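Local coordinates for endo-1,4-beta-xylanase (Pseudoalteromonas haloplanktis, PDB 1H12), which hydrolyses the beta-1,4 linkages within xylan chains, as a cold-adapted endo-xylanase of glycoside hydrolase family 8, at residues 252-257 with 269-274; 281-286 with 379-384; 325-330 with 342-347. One frame throughout, in Å; residues are numbered along the deposited sequence. Where two conformers were deposited one is given.

Contact 1 of 3, residues 252-257 with 269-274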
loop_
_atom_site.group_PDB
_atom_site.type_symbol
_atom_site.label_atom_id
_atom_site.label_comp_id
_atom_site.label_asym_id
_atom_site.label_seq_id
_atom_site.Cartn_x
_atom_site.Cartn_y
_atom_site.Cartn_z
ATOM N N PRO A 252 -13.384 7.385 2.489
ATOM C CA PRO A 252 -12.690 7.888 1.326
ATOM C C PRO A 252 -13.027 7.058 0.086
ATOM O O PRO A 252 -13.564 5.952 0.206
ATOM C CB PRO A 252 -11.228 7.744 1.730
ATOM C CG PRO A 252 -11.238 6.485 2.578
ATOM C CD PRO A 252 -12.534 6.561 3.366
ATOM N N THR A 253 -12.686 7.600 -1.093
ATOM C CA THR A 253 -13.123 7.014 -2.349
ATOM C C THR A 253 -11.946 6.564 -3.219
ATOM O O THR A 253 -10.790 6.930 -2.988
ATOM C CB THR A 253 -14.070 7.931 -3.112
ATOM O OG1 THR A 253 -13.386 9.081 -3.615
ATOM C CG2 THR A 253 -15.196 8.410 -2.210
ATOM N N PHE A 254 -12.284 5.781 -4.222
ATOM C CA PHE A 254 -11.364 5.262 -5.219
ATOM C C PHE A 254 -10.558 6.365 -5.907
ATOM O O PHE A 254 -9.336 6.340 -5.953
ATOM C CB PHE A 254 -12.201 4.431 -6.212
ATOM C CG PHE A 254 -11.501 3.974 -7.447
ATOM C CD1 PHE A 254 -10.142 3.674 -7.495
ATOM C CD2 PHE A 254 -12.238 3.820 -8.622
ATOM C CE1 PHE A 254 -9.550 3.250 -8.698
ATOM C CE2 PHE A 254 -11.664 3.410 -9.812
ATOM C CZ PHE A 254 -10.333 3.142 -9.844
ATOM N N LEU A 255 -11.275 7.346 -6.480
ATOM C CA LEU A 255 -10.678 8.400 -7.263
ATOM C C LEU A 255 -11.078 9.765 -6.723
ATOM O O LEU A 255 -12.172 9.952 -6.185
ATOM C CB LEU A 255 -11.090 8.307 -8.744
ATOM C CG LEU A 255 -10.564 7.077 -9.469
ATOM C CD1 LEU A 255 -11.151 6.995 -10.856
ATOM C CD2 LEU A 255 -9.038 7.060 -9.539
ATOM N N SER A 256 -10.172 10.741 -6.903
ATOM C CA SER A 256 -10.365 12.087 -6.459
ATOM C C SER A 256 -9.772 13.074 -7.438
ATOM O O SER A 256 -8.736 12.795 -8.085
ATOM C CB SER A 256 -9.644 12.281 -5.095
ATOM O OG SER A 256 -9.774 13.580 -4.552
ATOM N N ARG A 257 -10.347 14.253 -7.514
ATOM C CA ARG A 257 -9.688 15.373 -8.157
ATOM C C ARG A 257 -8.587 15.912 -7.267
ATOM O O ARG A 257 -8.464 15.532 -6.098
ATOM C CB ARG A 257 -10.728 16.483 -8.490
ATOM C CG ARG A 257 -11.846 15.948 -9.340
ATOM C CD ARG A 257 -11.304 15.379 -10.617
ATOM N NE ARG A 257 -12.340 15.054 -11.611
ATOM C CZ ARG A 257 -12.073 14.583 -12.794
ATOM N NH1 ARG A 257 -10.815 14.359 -13.163
ATOM N NH2 ARG A 257 -13.034 14.301 -13.654
ATOM N N ASN A 269 -12.701 5.357 -20.348
ATOM C CA ASN A 269 -12.856 4.012 -20.870
ATOM C C ASN A 269 -11.827 3.071 -20.243
ATOM O O ASN A 269 -10.660 3.347 -20.270
ATOM C CB ASN A 269 -12.709 4.006 -22.377
ATOM C CG ASN A 269 -13.942 4.507 -23.116
ATOM O OD1 ASN A 269 -13.818 5.052 -24.307
ATOM N ND2 ASN A 269 -15.063 4.342 -22.561
ATOM N N GLY A 270 -12.335 1.987 -19.693
ATOM C CA GLY A 270 -11.506 1.009 -18.968
ATOM C C GLY A 270 -11.628 1.103 -17.460
ATOM O O GLY A 270 -11.072 0.256 -16.747
ATOM N N GLN A 271 -12.282 2.122 -16.936
ATOM C CA GLN A 271 -12.370 2.348 -15.477
ATOM C C GLN A 271 -13.120 1.208 -14.875
ATOM O O GLN A 271 -14.204 0.806 -15.288
ATOM C CB GLN A 271 -13.087 3.655 -15.241
ATOM C CG GLN A 271 -13.253 4.038 -13.811
ATOM C CD GLN A 271 -13.938 5.379 -13.646
ATOM O OE1 GLN A 271 -14.504 5.676 -12.502
ATOM N NE2 GLN A 271 -13.906 6.165 -14.638
ATOM N N ALA A 272 -12.567 0.652 -13.783
ATOM C CA ALA A 272 -13.150 -0.574 -13.246
ATOM C C ALA A 272 -14.423 -0.373 -12.416
ATOM O O ALA A 272 -15.271 -1.215 -12.386
ATOM C CB ALA A 272 -12.077 -1.240 -12.279
ATOM N N ASN A 273 -14.544 0.748 -11.709
ATOM C CA ASN A 273 -15.642 1.017 -10.757
ATOM C C ASN A 273 -15.885 2.503 -10.753
ATOM O O ASN A 273 -14.945 3.262 -11.034
ATOM C CB ASN A 273 -15.148 0.578 -9.281
ATOM C CG ASN A 273 -14.990 -0.836 -9.146
ATOM O OD1 ASN A 273 -15.971 -1.616 -9.376
ATOM N ND2 ASN A 273 -13.816 -1.242 -8.855
ATOM N N PRO A 274 -17.071 2.932 -10.315
ATOM C CA PRO A 274 -17.322 4.366 -10.136
ATOM C C PRO A 274 -16.305 5.014 -9.226
ATOM O O PRO A 274 -15.821 4.415 -8.254
ATOM C CB PRO A 274 -18.724 4.422 -9.555
ATOM C CG PRO A 274 -19.361 3.164 -10.092
ATOM C CD PRO A 274 -18.258 2.142 -10.014
#
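Phe254 and Pro274 bring the two backbones nearest to each other, with 7.8 Å between the CA atoms. Neither 252-257 nor 269-274 forms a helix or strand; both belong to the long loop that connects helix 219-243 with strand 277-278. The Phe254 side chain bridges the space between them: it sets out toward 269-274, with CG anti to the backbone N (chi1 171°), and the ring edge arrives at two backbone carbonyls lying near the ring plane, with CE2 3.5 Å from Asn273 O and CD2 3.7 Å from Pro274 O. One ring face is covered from within its own segment by Leu255, whose CG sits 3.6 Å above the plane over the ring centre. Leu255 also points across the contact and meets the extended side chain of Gln271 tip to tip, while Gln271 CG lies 4.3 Å from Phe254 CE2. Thr253 OG1 hydrogen-bonds to Leu255 O at 3.0 Å from above the carbonyl plane, spanning Phe254 within the segment. Backbone bonds from Phe254 to Trp277 and from Leu255 to Gly275 tie this loop to the chain just beyond Pro274. No hydrogen bond crosses between the segments themselves, so they are joined by packing, and the weakly positive C-H edge of the phenyl ring is probably a favourable neighbour for the two carbonyl oxygens.

Contact 2 of 3, residues 281-286 with 379-384. With XYP (beta-D-xylopyranose), chain B.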
loop_
_atom_site.group_PDB
_atom_site.type_symbol
_atom_site.label_atom_id
_atom_site.label_comp_id
_atom_site.label_asym_id
_atom_site.label_seq_id
_atom_site.Cartn_x
_atom_site.Cartn_y
_atom_site.Cartn_z
ATOM N N ASP A 281 -9.150 -0.232 -3.557
ATOM C CA ASP A 281 -8.106 0.747 -3.375
ATOM C C ASP A 281 -8.370 1.579 -2.109
ATOM O O ASP A 281 -7.486 1.784 -1.283
ATOM C CB ASP A 281 -7.962 1.691 -4.564
ATOM C CG ASP A 281 -7.034 1.221 -5.639
ATOM O OD1 ASP A 281 -6.513 0.053 -5.527
ATOM O OD2 ASP A 281 -6.739 1.963 -6.588
ATOM N N ALA A 282 -9.603 2.068 -1.991
ATOM C CA ALA A 282 -9.955 2.956 -0.898
ATOM C C ALA A 282 -9.723 2.357 0.450
ATOM O O ALA A 282 -9.473 3.088 1.418
ATOM C CB ALA A 282 -11.367 3.462 -1.061
ATOM N N TRP A 283 -9.793 1.036 0.586
ATOM C CA TRP A 283 -9.491 0.372 1.841
ATOM C C TRP A 283 -8.184 0.879 2.443
ATOM O O TRP A 283 -8.045 0.944 3.663
ATOM C CB TRP A 283 -9.309 -1.131 1.716
ATOM C CG TRP A 283 -10.491 -1.971 1.320
ATOM C CD1 TRP A 283 -11.791 -1.598 1.091
ATOM C CD2 TRP A 283 -10.434 -3.376 1.085
ATOM N NE1 TRP A 283 -12.519 -2.695 0.741
ATOM C CE2 TRP A 283 -11.698 -3.792 0.715
ATOM C CE3 TRP A 283 -9.410 -4.328 1.165
ATOM C CZ2 TRP A 283 -11.947 -5.113 0.406
ATOM C CZ3 TRP A 283 -9.652 -5.612 0.878
ATOM C CH2 TRP A 283 -10.903 -6.003 0.479
ATOM N N ARG A 284 -7.200 1.117 1.572
ATOM C CA ARG A 284 -5.862 1.417 2.047
ATOM C C ARG A 284 -5.701 2.836 2.561
ATOM O O ARG A 284 -4.684 3.123 3.184
ATOM C CB ARG A 284 -4.828 1.170 0.904
ATOM C CG ARG A 284 -4.816 -0.258 0.410
ATOM C CD ARG A 284 -3.616 -0.573 -0.455
ATOM N NE ARG A 284 -3.463 0.182 -1.698
ATOM C CZ ARG A 284 -4.024 -0.138 -2.849
ATOM N NH1 ARG A 284 -4.941 -1.061 -2.918
ATOM N NH2 ARG A 284 -3.638 0.449 -3.932
ATOM N N VAL A 285 -6.649 3.707 2.291
ATOM C CA VAL A 285 -6.481 5.101 2.676
ATOM C C VAL A 285 -6.302 5.254 4.177
ATOM O O VAL A 285 -5.326 5.876 4.615
ATOM C CB VAL A 285 -7.604 5.983 2.149
ATOM C CG1 VAL A 285 -7.422 7.410 2.611
ATOM C CG2 VAL A 285 -7.700 5.936 0.630
ATOM N N ILE A 286 -7.212 4.727 4.997
ATOM C CA ILE A 286 -7.025 4.926 6.427
ATOM C C ILE A 286 -5.838 4.119 6.990
ATOM O O ILE A 286 -5.257 4.510 7.995
ATOM C CB ILE A 286 -8.289 4.793 7.260
ATOM C CG1 ILE A 286 -8.876 3.361 7.272
ATOM C CG2 ILE A 286 -9.304 5.860 6.836
ATOM C CD1 ILE A 286 -10.029 3.197 8.267
ATOM N N ARG A 379 -6.699 -14.780 -1.797
ATOM C CA ARG A 379 -5.636 -14.454 -0.908
ATOM C C ARG A 379 -4.651 -13.415 -1.414
ATOM O O ARG A 379 -3.856 -12.918 -0.616
ATOM C CB ARG A 379 -4.898 -15.699 -0.424
ATOM C CG ARG A 379 -4.040 -16.363 -1.478
ATOM C CD ARG A 379 -3.349 -17.565 -0.900
ATOM N NE ARG A 379 -2.425 -18.254 -1.760
ATOM C CZ ARG A 379 -2.744 -19.237 -2.562
ATOM N NH1 ARG A 379 -4.053 -19.567 -2.759
ATOM N NH2 ARG A 379 -1.791 -19.898 -3.160
ATOM N N TYR A 380 -4.609 -13.105 -2.708
ATOM C CA TYR A 380 -3.638 -12.087 -3.146
ATOM C C TYR A 380 -3.834 -10.789 -2.446
ATOM O O TYR A 380 -2.937 -10.238 -1.844
ATOM C CB TYR A 380 -3.689 -11.916 -4.671
ATOM C CG TYR A 380 -3.039 -10.603 -5.107
ATOM C CD1 TYR A 380 -1.687 -10.459 -5.190
ATOM C CD2 TYR A 380 -3.833 -9.522 -5.446
ATOM C CE1 TYR A 380 -1.111 -9.253 -5.555
ATOM C CE2 TYR A 380 -3.263 -8.294 -5.821
ATOM C CZ TYR A 380 -1.884 -8.172 -5.851
ATOM O OH TYR A 380 -1.284 -6.971 -6.211
ATOM N N TYR A 381 -5.016 -10.218 -2.554
ATOM C CA TYR A 381 -5.131 -8.873 -2.024
ATOM C C TYR A 381 -5.298 -8.938 -0.507
ATOM O O TYR A 381 -4.600 -8.165 0.249
ATOM C CB TYR A 381 -6.169 -8.058 -2.706
ATOM C CG TYR A 381 -6.261 -6.588 -2.304
ATOM C CD1 TYR A 381 -5.177 -5.772 -2.263
ATOM C CD2 TYR A 381 -7.465 -5.988 -1.956
ATOM C CE1 TYR A 381 -5.257 -4.470 -1.834
ATOM C CE2 TYR A 381 -7.582 -4.713 -1.660
ATOM C CZ TYR A 381 -6.435 -3.906 -1.553
ATOM O OH TYR A 381 -6.467 -2.588 -1.129
ATOM N N ASN A 382 -6.113 -9.893 -0.024
ATOM C CA ASN A 382 -6.247 -10.085 1.420
ATOM C C ASN A 382 -4.935 -10.406 2.100
ATOM O O ASN A 382 -4.620 -9.846 3.145
ATOM C CB ASN A 382 -7.288 -11.148 1.721
ATOM C CG ASN A 382 -8.719 -10.668 1.416
ATOM O OD1 ASN A 382 -9.495 -11.430 0.740
ATOM N ND2 ASN A 382 -9.083 -9.562 1.871
ATOM N N GLY A 383 -4.167 -11.318 1.528
ATOM C CA GLY A 383 -2.933 -11.769 2.101
ATOM C C GLY A 383 -1.819 -10.733 2.009
ATOM O O GLY A 383 -1.001 -10.626 2.924
ATOM N N SER A 384 -1.781 -9.956 0.925
ATOM C CA SER A 384 -0.767 -8.929 0.817
ATOM C C SER A 384 -0.968 -7.858 1.899
ATOM O O SER A 384 -0.015 -7.402 2.531
ATOM C CB SER A 384 -0.820 -8.289 -0.547
ATOM O OG SER A 384 -0.394 -9.139 -1.591
HETATM O O1 XYP B . -12.279 -15.272 1.507
HETATM C C1 XYP B . -13.116 -14.241 0.954
HETATM C C2 XYP B . -12.418 -12.981 1.014
HETATM C C3 XYP B . -13.162 -11.833 0.439
HETATM C C4 XYP B . -13.901 -12.264 -0.837
HETATM C C5 XYP B . -14.611 -13.595 -0.660
HETATM O O2 XYP B . -11.951 -12.626 2.318
HETATM O O3 XYP B . -12.307 -10.707 0.248
HETATM O O4 XYP B . -14.758 -11.272 -1.335
HETATM O O5 XYP B . -13.668 -14.563 -0.188
#
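Asp281 and Tyr381 have the closest alpha carbons, 10.2 Å apart, so the early part of helix 283-296 and the first turn and a half of helix 379-392 meet through long side chains. Tyr381 carries the contact. Its CG is anti to the backbone N; the ring beyond lies alongside Trp283, and its hydroxyl reaches Arg284. Against Trp283 the two ring planes are near parallel, 21° apart, but slid so far that they barely overlap, the centroids of the Tyr381 ring and the Trp283 six-membered ring being 5.1 Å apart. The touching is done by Tyr381 CE2 and CD2 against the CE3-CZ3 bond of Trp283, CE2 lying 3.4 Å from both CE3 and CZ3. On the phenol end, Arg284 NH1 donates to Tyr381 OH over 2.8 Å at an N-H...O angle of 151°. The oxygen lies almost in the guanidinium plane, and that plane stands nearly upright (82°) to the tyrosine ring. Arg284 CG also packs 3.2 Å from Tyr381 OH. Two partners, Arg284 NH1 and Phe280 O, hold the hydroxyl and fix where the end of the side chain lies. The guanidinium itself is held by Asp281, a salt bridge of 3.2 Å from Arg284 NH1 to Asp281 OD1 with weak hydrogen-bond geometry, and through NH2 by salt bridges to Glu78 and Asp144. Next along the helix, the Asn382 side chain comes near Trp283 CZ3 and belongs to the xylose pocket. Helix 77-89 lies against the pair through Trp82, which touches Arg284, Tyr381 and Ser384; helix 342-351 contributes Gln344 beside Trp283 and Glu342 beside Asn382, and helix 300-318 packs on Ile286.

Contact 3 of 3, residues 325-330 with 342-347. With XYP (beta-D-xylopyranose), chain B.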
loop_
_atom_site.group_PDB
_atom_site.type_symbol
_atom_site.label_atom_id
_atom_site.label_comp_id
_atom_site.label_asym_id
_atom_site.label_seq_id
_atom_site.Cartn_x
_atom_site.Cartn_y
_atom_site.Cartn_z
ATOM N N TYR A 325 -19.515 -5.270 8.319
ATOM C CA TYR A 325 -19.414 -4.214 7.338
ATOM C C TYR A 325 -18.842 -4.848 6.058
ATOM O O TYR A 325 -18.118 -5.835 6.113
ATOM C CB TYR A 325 -18.582 -3.016 7.803
ATOM C CG TYR A 325 -17.162 -3.286 8.181
ATOM C CD1 TYR A 325 -16.804 -3.544 9.503
ATOM C CD2 TYR A 325 -16.147 -3.278 7.221
ATOM C CE1 TYR A 325 -15.496 -3.796 9.872
ATOM C CE2 TYR A 325 -14.861 -3.542 7.589
ATOM C CZ TYR A 325 -14.514 -3.818 8.908
ATOM O OH TYR A 325 -13.181 -4.024 9.227
ATOM N N GLU A 326 -19.239 -4.277 4.926
ATOM C CA GLU A 326 -18.921 -4.814 3.637
ATOM C C GLU A 326 -17.677 -4.205 2.991
ATOM O O GLU A 326 -17.110 -3.230 3.455
ATOM C CB GLU A 326 -20.133 -4.694 2.716
ATOM C CG GLU A 326 -21.312 -5.538 3.137
ATOM C CD GLU A 326 -22.472 -5.545 2.162
ATOM O OE1 GLU A 326 -22.359 -5.027 1.041
ATOM O OE2 GLU A 326 -23.547 -6.063 2.577
ATOM N N GLN A 327 -17.303 -4.802 1.859
ATOM C CA GLN A 327 -16.130 -4.413 1.101
ATOM C C GLN A 327 -16.308 -3.185 0.256
ATOM O O GLN A 327 -15.286 -2.530 -0.064
ATOM C CB GLN A 327 -15.714 -5.588 0.192
ATOM C CG GLN A 327 -15.207 -6.779 1.009
ATOM C CD GLN A 327 -14.522 -7.877 0.209
ATOM O OE1 GLN A 327 -14.686 -8.005 -0.983
ATOM N NE2 GLN A 327 -13.711 -8.653 0.899
ATOM N N VAL A 328 -17.515 -2.862 -0.145
ATOM C CA VAL A 328 -17.771 -1.755 -1.065
ATOM C C VAL A 328 -18.988 -0.936 -0.620
ATOM O O VAL A 328 -20.092 -1.473 -0.400
ATOM C CB VAL A 328 -17.980 -2.221 -2.493
ATOM C CG1 VAL A 328 -18.284 -1.051 -3.429
ATOM C CG2 VAL A 328 -16.794 -2.990 -3.018
ATOM N N TYR A 329 -18.784 0.345 -0.440
ATOM C CA TYR A 329 -19.872 1.320 -0.136
ATOM C C TYR A 329 -19.845 2.410 -1.173
ATOM O O TYR A 329 -18.793 2.780 -1.683
ATOM C CB TYR A 329 -19.715 1.926 1.275
ATOM C CG TYR A 329 -20.049 0.925 2.357
ATOM C CD1 TYR A 329 -19.102 0.051 2.853
ATOM C CD2 TYR A 329 -21.322 0.851 2.847
ATOM C CE1 TYR A 329 -19.445 -0.903 3.792
ATOM C CE2 TYR A 329 -21.689 -0.134 3.773
ATOM C CZ TYR A 329 -20.752 -1.014 4.225
ATOM O OH TYR A 329 -21.066 -2.039 5.116
ATOM N N SER A 330 -21.015 3.014 -1.441
ATOM C CA SER A 330 -21.111 4.185 -2.294
ATOM C C SER A 330 -22.141 5.114 -1.679
ATOM O O SER A 330 -23.264 4.691 -1.393
ATOM C CB SER A 330 -21.573 3.800 -3.701
ATOM O OG SER A 330 -21.588 4.925 -4.531
ATOM N N GLU A 342 -10.076 -10.319 5.027
ATOM C CA GLU A 342 -8.954 -10.147 5.898
ATOM C C GLU A 342 -8.164 -8.890 5.586
ATOM O O GLU A 342 -7.636 -8.242 6.483
ATOM C CB GLU A 342 -8.015 -11.348 5.882
ATOM C CG GLU A 342 -8.662 -12.692 6.226
ATOM C CD GLU A 342 -9.160 -13.459 5.061
ATOM O OE1 GLU A 342 -9.360 -12.882 3.975
ATOM O OE2 GLU A 342 -9.335 -14.695 5.223
ATOM N N GLY A 343 -8.047 -8.557 4.293
ATOM C CA GLY A 343 -7.241 -7.397 3.921
ATOM C C GLY A 343 -7.856 -6.086 4.382
ATOM O O GLY A 343 -7.152 -5.164 4.773
ATOM N N GLN A 344 -9.184 -6.008 4.309
ATOM C CA GLN A 344 -9.883 -4.821 4.755
ATOM C C GLN A 344 -9.762 -4.687 6.255
ATOM O O GLN A 344 -9.510 -3.588 6.801
ATOM C CB GLN A 344 -11.325 -4.873 4.268
ATOM C CG GLN A 344 -12.092 -3.597 4.438
ATOM C CD GLN A 344 -13.516 -3.699 4.020
ATOM O OE1 GLN A 344 -13.970 -4.779 3.608
ATOM N NE2 GLN A 344 -14.259 -2.580 4.141
ATOM N N LYS A 345 -9.947 -5.807 6.973
ATOM C CA LYS A 345 -9.769 -5.791 8.410
ATOM C C LYS A 345 -8.329 -5.429 8.799
ATOM O O LYS A 345 -8.112 -4.731 9.788
ATOM C CB LYS A 345 -10.156 -7.146 8.986
ATOM C CG LYS A 345 -11.615 -7.441 8.893
ATOM C CD LYS A 345 -12.003 -8.816 9.409
ATOM C CE LYS A 345 -13.522 -9.000 9.498
ATOM N NZ LYS A 345 -13.878 -10.420 9.815
ATOM N N ALA A 346 -7.374 -5.878 8.017
ATOM C CA ALA A 346 -5.961 -5.552 8.233
ATOM C C ALA A 346 -5.696 -4.039 8.045
ATOM O O ALA A 346 -5.051 -3.408 8.877
ATOM C CB ALA A 346 -5.110 -6.377 7.245
ATOM N N ALA A 347 -6.210 -3.471 6.972
ATOM C CA ALA A 347 -6.078 -2.049 6.716
ATOM C C ALA A 347 -6.644 -1.257 7.877
ATOM O O ALA A 347 -6.059 -0.285 8.336
ATOM C CB ALA A 347 -6.756 -1.685 5.422
HETATM O O1 XYP B . -12.279 -15.272 1.507
HETATM C C1 XYP B . -13.116 -14.241 0.954
HETATM C C2 XYP B . -12.418 -12.981 1.014
HETATM C C3 XYP B . -13.162 -11.833 0.439
HETATM C C4 XYP B . -13.901 -12.264 -0.837
HETATM C C5 XYP B . -14.611 -13.595 -0.660
HETATM O O2 XYP B . -11.951 -12.626 2.318
HETATM O O3 XYP B . -12.307 -10.707 0.248
HETATM O O4 XYP B . -14.758 -11.272 -1.335
HETATM O O5 XYP B . -13.668 -14.563 -0.188
#
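Gln344 has its CG anti to the backbone N (chi1 -169°), and the chain beyond is extended and spans from helix 342-351 to the loop at 325-327; Tyr325 CG takes the crowded position between backbone N and carbonyl carbon (chi1 59°), from which its ring runs past the Gln344 amide. The alpha carbons of Gln327 and Gln344 are the nearest pair, 7.2 Å apart. Gln344 NE2 donates to Glu326 O at 3.0 Å, nearly straight at 162°, with the oxygen in the plane of the amide but the donor tilted from the plane of the carbonyl. The same NE2 also bonds to Tyr278 OH, so two partners hold the amide. Its other end, Gln344 OE1, rests 3.3 Å from Gln327 CA. Tyr325 slides past in the opposite direction and offers its edge, CE2 lying 3.6 Å from Gln344 NE2, with the ring close to perpendicular to the amide. Beyond it, Tyr325 OH reaches Lys345 CG at 3.8 Å and bonds to Asn348. An alanine in place of Gln344 would probably leave Glu326 O without this donor and open a gap beside the Tyr325 ring edge. Within the loop, Glu326 N is held by Tyr329 OH over 2.9 Å. The disulfide Cys324-Cys339 ties the chain immediately before Tyr325 to the chain three residues before Glu342. Glu342 OE1 comes within 3.1 Å of XYP O2: a loop braced on a helix start contributes Gln327 and Glu342 to the xylose pocket, in the (alpha/alpha)6-barrel fold of family 8.

How the contacts relate
Contacts 2 and 3 are close neighbours, their centres 8 Å apart, and both reach the same xylose. Trp283 NE1 makes a probable hydrogen bond of 2.9 Å to Gln327 O, and Trp283 O packs 3.4 Å from Ala347 CB, so one tryptophan joins both segments of contact 3 to contact 2. Contact 1 lies farther from the sugar, with the Asn273 side chain about 13 Å away, and its centre is about 16 Å from that of contact 2. It still touches 281-286: Pro252 CG packs 3.7 Å from Val285 CB, and Phe254 CE1 lies 3.7 Å from Asp281 OD2. Contacts 1 and 3 do not meet, their nearest atoms being about 6 Å apart.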